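Local coordinates for protein aminoglycoside N(3)-acetyltransferase III (Serratia marcescens, PDB 7LAO) that transfers an acetyl group from acetyl-CoA to the 3-amino group of 2-deoxystreptamine antibiotics such as gentamicin, and so confers aminoglycoside resistance, at residues P86-L90 with A91-T95; L101-R104 with F105-E108; A231-L235 with G236-E240; G241-R245 with A246-L250. One frame throughout, in Å; residues are numbered along the deposited sequence.

Contact 1 of 4, residues P86-L90 with A91-T95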
loop_
_atom_site.group_PDB
_atom_site.type_symbol
_atom_site.label_atom_id
_atom_site.label_comp_id
_atom_site.label_asym_id
_atom_site.label_seq_id
_atom_site.Cartn_x
_atom_site.Cartn_y
_atom_site.Cartn_z
ATOM N N PRO A 86 9.057 -16.636 -13.023
ATOM C CA PRO A 86 10.114 -16.377 -12.032
ATOM C C PRO A 86 9.588 -16.499 -10.615
ATOM O O PRO A 86 8.482 -16.029 -10.309
ATOM C CB PRO A 86 10.548 -14.933 -12.340
ATOM C CG PRO A 86 9.446 -14.364 -13.150
ATOM C CD PRO A 86 8.880 -15.499 -13.938
ATOM N N PRO A 87 10.342 -17.143 -9.727
ATOM C CA PRO A 87 9.903 -17.252 -8.335
ATOM C C PRO A 87 9.949 -15.908 -7.633
ATOM O O PRO A 87 10.759 -15.030 -7.952
ATOM C CB PRO A 87 10.902 -18.241 -7.719
ATOM C CG PRO A 87 11.533 -18.961 -8.902
ATOM C CD PRO A 87 11.556 -17.936 -9.996
ATOM N N PHE A 88 9.045 -15.739 -6.681
ATOM C CA PHE A 88 8.993 -14.495 -5.925
ATOM C C PHE A 88 10.048 -14.566 -4.836
ATOM O O PHE A 88 9.891 -15.287 -3.846
ATOM C CB PHE A 88 7.611 -14.266 -5.338
ATOM C CG PHE A 88 7.531 -13.049 -4.478
ATOM C CD1 PHE A 88 7.632 -11.792 -5.034
ATOM C CD2 PHE A 88 7.378 -13.167 -3.106
ATOM C CE1 PHE A 88 7.558 -10.671 -4.237
ATOM C CE2 PHE A 88 7.300 -12.044 -2.312
ATOM C CZ PHE A 88 7.398 -10.807 -2.873
ATOM N N ASP A 89 11.138 -13.836 -5.024
ATOM C CA ASP A 89 12.226 -13.813 -4.057
ATOM C C ASP A 89 12.216 -12.463 -3.368
ATOM O O ASP A 89 12.214 -11.429 -4.040
ATOM C CB ASP A 89 13.577 -14.059 -4.730
ATOM C CG ASP A 89 14.738 -13.981 -3.755
ATOM O OD1 ASP A 89 14.619 -14.489 -2.621
ATOM O OD2 ASP A 89 15.779 -13.403 -4.123
ATOM N N LEU A 90 12.206 -12.482 -2.030
ATOM C CA LEU A 90 11.974 -11.257 -1.267
ATOM C C LEU A 90 13.029 -10.204 -1.574
ATOM O O LEU A 90 12.720 -9.006 -1.670
ATOM C CB LEU A 90 11.967 -11.565 0.234
ATOM C CG LEU A 90 10.933 -12.523 0.819
ATOM C CD1 LEU A 90 10.886 -12.362 2.333
ATOM C CD2 LEU A 90 9.584 -12.293 0.212
ATOM N N ALA A 91 14.284 -10.638 -1.741
ATOM C CA ALA A 91 15.401 -9.716 -1.890
ATOM C C ALA A 91 15.594 -9.229 -3.314
ATOM O O ALA A 91 16.067 -8.103 -3.516
ATOM C CB ALA A 91 16.697 -10.376 -1.414
ATOM N N THR A 92 15.249 -10.033 -4.314
ATOM C CA THR A 92 15.616 -9.672 -5.673
ATOM C C THR A 92 14.439 -9.316 -6.566
ATOM O O THR A 92 14.641 -8.647 -7.580
ATOM C CB THR A 92 16.427 -10.804 -6.334
ATOM O OG1 THR A 92 15.647 -12.006 -6.396
ATOM C CG2 THR A 92 17.687 -11.074 -5.533
ATOM N N SER A 93 13.220 -9.721 -6.230
ATOM C CA SER A 93 12.135 -9.522 -7.172
ATOM C C SER A 93 11.703 -8.061 -7.188
ATOM O O SER A 93 11.625 -7.400 -6.150
ATOM C CB SER A 93 10.960 -10.438 -6.845
ATOM O OG SER A 93 11.372 -11.774 -6.664
ATOM N N GLY A 94 11.437 -7.560 -8.381
ATOM C CA GLY A 94 11.055 -6.179 -8.544
ATOM C C GLY A 94 9.697 -5.868 -7.949
ATOM O O GLY A 94 8.888 -6.736 -7.637
ATOM N N THR A 95 9.461 -4.582 -7.769
ATOM C CA THR A 95 8.196 -4.069 -7.241
ATOM C C THR A 95 7.281 -3.744 -8.401
ATOM O O THR A 95 7.733 -3.548 -9.529
ATOM C CB THR A 95 8.451 -2.821 -6.409
ATOM O OG1 THR A 95 9.159 -1.879 -7.222
ATOM C CG2 THR A 95 9.329 -3.189 -5.264
#
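Asp89 meets Thr92 and Ser93 across a tight turn of the chain. Its side chain can be followed outward. CB lies 3.4 Å from Thr92 OG1 and has Ser93 OG a little further off. The chain leaves with CG anti to the backbone N (chi1 178°), and this carries the carboxylate over towards Thr92. CG is also near Thr92 OG1. At the tip, OD2 accepts a hydrogen bond of 2.7 Å from Thr92 OG1, using the lone pair that faces away from OD1. The same oxygen lies 3.3 Å from Thr92 CG2, so the methyl and the hydroxyl of one threonine both border it.

The backbone of Asp89 is gripped as well. Its O accepts from Ser93 N at 3.0 Å and, more weakly, from Thr92 N. Its N gives a hydrogen bond of 2.6 Å to Ser93 OG, with an angle of 152° at the hydrogen. This is an alpha-turn at the surface of the long loop between strand 56-60 and helix 102-108. The bond between carboxylate and threonine hydroxyl runs alongside its backbone bonds. Arg114 donates hydrogen bonds to the carbonyl oxygens of Leu90, Ser93 and Gly94. The Phe88 ring sits beside Ser93, with CD1 4.0 Å from Ser93 CB. That ring also packs edge-to-face on Trp63.

Contact 2 of 4, residues L101-R104 with F105-E108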
loop_
_atom_site.group_PDB
_atom_site.type_symbol
_atom_site.label_atom_id
_atom_site.label_comp_id
_atom_site.label_asym_id
_atom_site.label_seq_id
_atom_site.Cartn_x
_atom_site.Cartn_y
_atom_site.Cartn_z
ATOM N N LEU A 101 8.190 4.310 -7.828
ATOM C CA LEU A 101 9.596 3.945 -7.782
ATOM C C LEU A 101 10.149 3.953 -6.361
ATOM O O LEU A 101 11.188 3.338 -6.103
ATOM C CB LEU A 101 10.388 4.903 -8.670
ATOM C CG LEU A 101 11.907 4.742 -8.752
ATOM C CD1 LEU A 101 12.253 3.287 -9.081
ATOM C CD2 LEU A 101 12.551 5.737 -9.756
ATOM N N LEU A 102 9.491 4.658 -5.446
ATOM C CA LEU A 102 9.973 4.744 -4.076
ATOM C C LEU A 102 10.041 3.379 -3.396
ATOM O O LEU A 102 10.915 3.163 -2.544
ATOM C CB LEU A 102 9.067 5.663 -3.261
ATOM C CG LEU A 102 9.620 6.072 -1.895
ATOM C CD1 LEU A 102 10.847 6.921 -2.158
ATOM C CD2 LEU A 102 8.558 6.900 -1.156
ATOM N N ASN A 103 9.125 2.459 -3.709
ATOM C CA ASN A 103 9.170 1.176 -2.973
ATOM C C ASN A 103 10.460 0.396 -3.262
ATOM O O ASN A 103 10.964 -0.348 -2.396
ATOM C CB ASN A 103 7.930 0.345 -3.298
ATOM C CG ASN A 103 6.670 0.955 -2.692
ATOM O OD1 ASN A 103 6.699 1.423 -1.550
ATOM N ND2 ASN A 103 5.579 1.021 -3.478
ATOM N N ARG A 104 11.035 0.579 -4.445
ATOM C CA ARG A 104 12.330 -0.027 -4.716
ATOM C C ARG A 104 13.386 0.514 -3.759
ATOM O O ARG A 104 14.253 -0.226 -3.315
ATOM C CB ARG A 104 12.714 0.207 -6.172
ATOM C CG ARG A 104 14.168 -0.096 -6.509
ATOM C CD ARG A 104 14.472 0.163 -7.987
ATOM N NE ARG A 104 15.901 0.082 -8.208
ATOM C CZ ARG A 104 16.462 -0.068 -9.395
ATOM N NH1 ARG A 104 15.693 -0.174 -10.465
ATOM N NH2 ARG A 104 17.786 -0.142 -9.509
ATOM N N PHE A 105 13.302 1.794 -3.388
ATOM C CA PHE A 105 14.321 2.374 -2.518
ATOM C C PHE A 105 14.044 2.189 -1.034
ATOM O O PHE A 105 14.984 2.206 -0.226
ATOM C CB PHE A 105 14.487 3.854 -2.858
ATOM C CG PHE A 105 15.158 4.056 -4.193
ATOM C CD1 PHE A 105 14.403 4.156 -5.356
ATOM C CD2 PHE A 105 16.541 4.044 -4.292
ATOM C CE1 PHE A 105 15.026 4.288 -6.594
ATOM C CE2 PHE A 105 17.169 4.187 -5.530
ATOM C CZ PHE A 105 16.412 4.296 -6.669
ATOM N N LEU A 106 12.774 2.038 -0.650
ATOM C CA LEU A 106 12.474 1.568 0.689
ATOM C C LEU A 106 13.071 0.174 0.892
ATOM O O LEU A 106 13.685 -0.096 1.919
ATOM C CB LEU A 106 10.969 1.559 0.919
ATOM C CG LEU A 106 10.270 2.939 0.992
ATOM C CD1 LEU A 106 8.745 2.761 1.028
ATOM C CD2 LEU A 106 10.759 3.723 2.199
ATOM N N LEU A 107 12.946 -0.700 -0.108
ATOM C CA LEU A 107 13.551 -2.018 -0.038
ATOM C C LEU A 107 15.066 -1.940 0.140
ATOM O O LEU A 107 15.652 -2.769 0.848
ATOM C CB LEU A 107 13.198 -2.833 -1.285
ATOM C CG LEU A 107 11.783 -3.427 -1.139
ATOM C CD1 LEU A 107 11.242 -3.883 -2.469
ATOM C CD2 LEU A 107 11.737 -4.637 -0.110
ATOM N N GLU A 108 15.710 -0.938 -0.450
ATOM C CA GLU A 108 17.166 -0.805 -0.330
ATOM C C GLU A 108 17.604 -0.111 0.963
ATOM O O GLU A 108 18.806 -0.105 1.258
ATOM C CB GLU A 108 17.721 -0.064 -1.562
ATOM C CG GLU A 108 17.518 -0.884 -2.831
ATOM C CD GLU A 108 17.999 -0.175 -4.115
ATOM O OE1 GLU A 108 18.484 0.980 -4.035
ATOM O OE2 GLU A 108 17.862 -0.777 -5.207
#
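Leu101 and Phe105 are set at a slant to each other, one helical turn apart. Leu101 CG lies in the plane of the phenyl ring, at its edge, 3.8 Å from Phe105 CE1. The carbonyl oxygen of Leu101 meets the same edge, 3.4 Å from Phe105 CD1. Phe105 has CG anti to its carbonyl carbon (chi1 -71°), which swings the ring back along the helix towards Leu101.

Arg104 and Glu108 run side by side and point the same way, both with extended chains. Arg104 NE and Glu108 OE2 form a long salt bridge of 3.7 Å. The oxygen comes to the edge of the guanidinium, and the two planes are turned 68° apart. The attraction is probably modest at this exposed site.

Two further pairs are buried. Leu102 CG and Leu106 CG are 4.3 Å apart. Asn103 OD1 comes within 3.6 Å of Leu106 CD1, and both residues rest on Val123 of strand 122-125. Phe105 packs on helix 40-51. Backbone bonds run from Leu106 N to Leu102 O and from Leu107 N to Asn103 O. The pattern is that of a short amphipathic alpha helix packed on a central beta sheet, with side-chain pairs at i to i+3 and i to i+4.

Contact 3 of 4, residues A231-L235 with G236-E240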
loop_
_atom_site.group_PDB
_atom_site.type_symbol
_atom_site.label_atom_id
_atom_site.label_comp_id
_atom_site.label_asym_id
_atom_site.label_seq_id
_atom_site.Cartn_x
_atom_site.Cartn_y
_atom_site.Cartn_z
ATOM N N ALA A 231 -14.890 11.932 0.472
ATOM C CA ALA A 231 -15.869 12.273 1.497
ATOM C C ALA A 231 -15.186 12.553 2.825
ATOM O O ALA A 231 -15.569 13.503 3.525
ATOM C CB ALA A 231 -16.904 11.149 1.664
ATOM N N TYR A 232 -14.111 11.792 3.153
ATOM C CA TYR A 232 -13.406 12.033 4.409
ATOM C C TYR A 232 -12.717 13.391 4.399
ATOM O O TYR A 232 -12.720 14.116 5.408
ATOM C CB TYR A 232 -12.376 10.922 4.682
ATOM C CG TYR A 232 -11.600 11.105 5.972
ATOM C CD1 TYR A 232 -12.154 10.753 7.219
ATOM C CD2 TYR A 232 -10.273 11.600 5.945
ATOM C CE1 TYR A 232 -11.418 10.930 8.429
ATOM C CE2 TYR A 232 -9.542 11.744 7.125
ATOM C CZ TYR A 232 -10.098 11.405 8.338
ATOM O OH TYR A 232 -9.353 11.631 9.478
ATOM N N VAL A 233 -12.140 13.767 3.260
ATOM C CA VAL A 233 -11.441 15.050 3.205
ATOM C C VAL A 233 -12.326 16.246 3.611
ATOM O O VAL A 233 -11.826 17.215 4.193
ATOM C CB VAL A 233 -10.815 15.215 1.804
ATOM C CG1 VAL A 233 -10.578 16.765 1.440
ATOM C CG2 VAL A 233 -9.551 14.404 1.727
ATOM N N GLU A 234 -13.650 16.177 3.387
ATOM C CA GLU A 234 -14.507 17.301 3.730
ATOM C C GLU A 234 -14.479 17.646 5.222
ATOM O O GLU A 234 -14.717 18.809 5.593
ATOM C CB GLU A 234 -15.927 17.006 3.257
ATOM C CG GLU A 234 -16.059 16.890 1.750
ATOM C CD GLU A 234 -17.520 16.829 1.297
ATOM O OE1 GLU A 234 -18.383 16.448 2.121
ATOM O OE2 GLU A 234 -17.805 17.177 0.129
ATOM N N LEU A 235 -14.168 16.667 6.098
ATOM C CA LEU A 235 -14.123 16.918 7.544
ATOM C C LEU A 235 -12.981 17.839 7.960
ATOM O O LEU A 235 -13.030 18.417 9.057
ATOM C CB LEU A 235 -13.958 15.594 8.301
ATOM C CG LEU A 235 -15.053 14.536 8.206
ATOM C CD1 LEU A 235 -14.690 13.264 9.087
ATOM C CD2 LEU A 235 -16.377 15.086 8.630
ATOM N N GLY A 236 -11.965 17.991 7.109
ATOM C CA GLY A 236 -10.880 18.902 7.436
ATOM C C GLY A 236 -10.000 18.398 8.569
ATOM O O GLY A 236 -9.351 19.205 9.240
ATOM N N ARG A 237 -9.978 17.078 8.816
ATOM C CA ARG A 237 -9.136 16.490 9.887
ATOM C C ARG A 237 -7.729 16.177 9.426
ATOM O O ARG A 237 -6.799 16.222 10.225
ATOM C CB ARG A 237 -9.725 15.160 10.407
ATOM C CG ARG A 237 -11.146 15.356 11.025
ATOM C CD ARG A 237 -11.705 13.956 11.416
ATOM N NE ARG A 237 -12.984 14.105 12.095
ATOM C CZ ARG A 237 -13.615 13.114 12.691
ATOM N NH1 ARG A 237 -13.085 11.877 12.692
ATOM N NH2 ARG A 237 -14.782 13.363 13.273
ATOM N N HIS A 238 -7.571 15.878 8.154
ATOM C CA HIS A 238 -6.285 15.521 7.571
ATOM C C HIS A 238 -5.448 16.791 7.379
ATOM O O HIS A 238 -5.922 17.896 7.601
ATOM C CB HIS A 238 -6.540 14.856 6.228
ATOM C CG HIS A 238 -7.103 15.827 5.249
ATOM N ND1 HIS A 238 -8.396 16.321 5.352
ATOM C CD2 HIS A 238 -6.515 16.503 4.230
ATOM C CE1 HIS A 238 -8.587 17.229 4.408
ATOM N NE2 HIS A 238 -7.461 17.361 3.712
ATOM N N ARG A 239 -4.188 16.629 6.951
ATOM C CA ARG A 239 -3.311 17.758 6.650
ATOM C C ARG A 239 -2.953 17.730 5.173
ATOM O O ARG A 239 -2.775 16.648 4.591
ATOM C CB ARG A 239 -2.008 17.701 7.465
ATOM C CG ARG A 239 -2.199 17.760 8.984
ATOM C CD ARG A 239 -2.317 19.225 9.448
ATOM N NE ARG A 239 -1.008 19.843 9.343
ATOM C CZ ARG A 239 -0.092 19.840 10.313
ATOM N NH1 ARG A 239 -0.363 19.276 11.483
ATOM N NH2 ARG A 239 1.092 20.399 10.113
ATOM N N GLU A 240 -2.792 18.912 4.601
ATOM C CA GLU A 240 -2.370 19.098 3.209
ATOM C C GLU A 240 -1.194 20.048 3.168
ATOM O O GLU A 240 -1.102 20.969 3.983
ATOM C CB GLU A 240 -3.505 19.732 2.316
ATOM C CG GLU A 240 -4.822 18.898 2.312
ATOM C CD GLU A 240 -5.899 19.432 1.390
ATOM O OE1 GLU A 240 -5.579 20.193 0.447
ATOM O OE2 GLU A 240 -7.088 19.099 1.605
HETATM O O HOH W 1 -10.481 15.220 6.968
#
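Val233 and His238 make the central apolar contact. Val233 CG2 sits over one face of the imidazole, 4.1 Å from the ring centroid and 14° off its normal, a CH-pi contact. Val233 CG1 comes to 3.6 Å from His238 CE1. Leu235 and Arg237 lie side by side. Leu235 CD1 rests on one face of the guanidinium, 3.6 Å from Arg237 NE. Tyr232 crosses Arg237 at about a right angle, with Tyr232 OH 3.7 Å from Arg237 CB. Asp255 is hydrogen-bonded to that hydroxyl and forms a salt bridge with Arg237.

Two sets of hydrogen bonds hold the turn. Gly236 N donates to Val233 O at 3.0 Å, closing a type I turn from Val233 to Gly236, where the chain leaves the helix. Gly236 has positive phi there. Water 1 bridges Tyr232 O, Arg237 N and His238 ND1. Beyond the turn, at the other ring nitrogen, His238 NE2 donates to Glu240 OE2 at 2.8 Å, almost perfectly straight and in the ring plane.

Polar partners at both nitrogens and Val233 over one face restrict the rotation of the imidazole. NE2 carries a proton, and the carboxylate of Glu240 would be expected to favour a positive charge on the ring.

Contact 4 of 4, residues G241-R245 with A246-L250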
loop_
_atom_site.group_PDB
_atom_site.type_symbol
_atom_site.label_atom_id
_atom_site.label_comp_id
_atom_site.label_asym_id
_atom_site.label_seq_id
_atom_site.Cartn_x
_atom_site.Cartn_y
_atom_site.Cartn_z
ATOM N N GLY A 241 -0.324 19.870 2.171
ATOM C CA GLY A 241 0.745 20.826 1.957
ATOM C C GLY A 241 1.636 20.287 0.860
ATOM O O GLY A 241 1.437 19.172 0.365
ATOM N N ILE A 242 2.682 21.056 0.544
ATOM C CA ILE A 242 3.567 20.682 -0.553
ATOM C C ILE A 242 4.770 19.969 0.021
ATOM O O ILE A 242 5.335 20.421 1.012
ATOM C CB ILE A 242 4.028 21.914 -1.358
ATOM C CG1 ILE A 242 2.829 22.628 -1.982
ATOM C CG2 ILE A 242 5.046 21.498 -2.435
ATOM C CD1 ILE A 242 2.102 21.738 -2.948
ATOM N N VAL A 243 5.229 18.918 -0.650
ATOM C CA VAL A 243 6.486 18.268 -0.305
ATOM C C VAL A 243 7.303 18.200 -1.578
ATOM O O VAL A 243 6.904 17.520 -2.524
ATOM C CB VAL A 243 6.272 16.868 0.300
ATOM C CG1 VAL A 243 7.642 16.283 0.636
ATOM C CG2 VAL A 243 5.330 16.961 1.522
ATOM N N GLY A 244 8.421 18.918 -1.615
ATOM C CA GLY A 244 9.138 19.018 -2.873
ATOM C C GLY A 244 8.321 19.946 -3.755
ATOM O O GLY A 244 8.102 21.094 -3.377
ATOM N N ARG A 245 7.803 19.462 -4.880
ATOM C CA ARG A 245 6.805 20.207 -5.641
ATOM C C ARG A 245 5.475 19.457 -5.724
ATOM O O ARG A 245 4.660 19.755 -6.591
ATOM C CB ARG A 245 7.352 20.520 -7.033
ATOM C CG ARG A 245 8.554 21.408 -6.925
ATOM C CD ARG A 245 9.368 21.504 -8.229
ATOM N NE ARG A 245 10.308 22.600 -8.113
ATOM C CZ ARG A 245 11.605 22.506 -7.811
ATOM N NH1 ARG A 245 12.174 21.330 -7.590
ATOM N NH2 ARG A 245 12.345 23.609 -7.756
ATOM N N ALA A 246 5.233 18.463 -4.828
ATOM C CA ALA A 246 4.034 17.642 -4.974
ATOM C C ALA A 246 2.974 18.046 -3.967
ATOM O O ALA A 246 3.276 18.058 -2.762
ATOM C CB ALA A 246 4.346 16.155 -4.784
ATOM N N PRO A 247 1.731 18.326 -4.398
ATOM C CA PRO A 247 0.607 18.399 -3.439
ATOM C C PRO A 247 0.508 17.108 -2.634
ATOM O O PRO A 247 0.533 16.004 -3.191
ATOM C CB PRO A 247 -0.624 18.567 -4.325
ATOM C CG PRO A 247 -0.190 18.126 -5.690
ATOM C CD PRO A 247 1.275 18.498 -5.789
ATOM N N SER A 248 0.390 17.242 -1.327
ATOM C CA SER A 248 0.552 16.060 -0.495
ATOM C C SER A 248 -0.499 16.035 0.605
ATOM O O SER A 248 -1.049 17.079 0.979
ATOM C CB SER A 248 1.974 15.971 0.086
ATOM O OG SER A 248 2.924 15.706 -0.950
ATOM N N TYR A 249 -0.793 14.821 1.090
ATOM C CA TYR A 249 -1.795 14.593 2.137
ATOM C C TYR A 249 -1.197 13.734 3.235
ATOM O O TYR A 249 -0.408 12.809 2.964
ATOM C CB TYR A 249 -3.023 13.844 1.639
ATOM C CG TYR A 249 -3.844 14.552 0.598
ATOM C CD1 TYR A 249 -3.411 14.634 -0.728
ATOM C CD2 TYR A 249 -5.084 15.122 0.944
ATOM C CE1 TYR A 249 -4.186 15.278 -1.693
ATOM C CE2 TYR A 249 -5.852 15.756 -0.013
ATOM C CZ TYR A 249 -5.417 15.835 -1.319
ATOM O OH TYR A 249 -6.175 16.475 -2.257
ATOM N N LEU A 250 -1.599 14.010 4.474
ATOM C CA LEU A 250 -1.272 13.124 5.581
ATOM C C LEU A 250 -2.580 12.823 6.345
ATOM O O LEU A 250 -3.263 13.747 6.823
ATOM C CB LEU A 250 -0.183 13.717 6.498
ATOM C CG LEU A 250 0.288 12.820 7.678
ATOM C CD1 LEU A 250 1.002 11.539 7.256
ATOM C CD2 LEU A 250 1.143 13.634 8.680
#
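Gly241, Val243, Ala246 and Ser248 carry the backbone bonds of this contact. Val243 N donates to Ala246 O, and Ala246 N donates back to Val243 O; both bonds are 3.0 Å. Further along, Gly241 N donates to Ser248 O at 3.1 Å. The return bond from Ser248 N to Gly241 O is weak.

Ala246 O has a second donor. Ser248 OG reaches it at 3.0 Å, from the face of its carbonyl plane opposite to Val243 N. With OG anti to the carbonyl carbon (chi1 -69°), the hydroxyl turns back along its own strand. Ile242 CA adds a CA-H...O contact of 3.4 Å to Ala246 O.

Packing differs on the two faces. Val243 CG2 lies 3.7 Å from Ser248 OG, on the face that meets helix 6-16 through Val243. On the other face, Ile242 CD1 reaches 3.7 Å from Pro247 CA, beside the proline ring. Arg245 at the turn extends to the backbone oxygen of Gln1.

Gly244 and Arg245 are the two central residues of a type II' turn, and Gly244 has the positive phi this turn needs at its first corner. The whole is a classic tight two-residue beta hairpin, here at the edge of the mixed sheet.

In the fold
From the N terminus, the four contacts come in series, so none nests in or crosses another. Contact 1 closes a turn in the loop before helix 102-108. Contact 2 follows on that helix, and Thr95 at the end of contact 1 packs on Leu107 of contact 2, with Thr95 CG2 and Leu107 CD1 3.5 Å apart. Contact 3 closes the turn from helix 224-233 into strand 239-243, and contact 4 folds that strand back onto 246-252. Contacts 3 and 4 share strand 239-243 and touch through Arg239 and Leu250. Contacts 1 and 3 lie on opposite sides of the chain's centre, their centres about 37 Å apart.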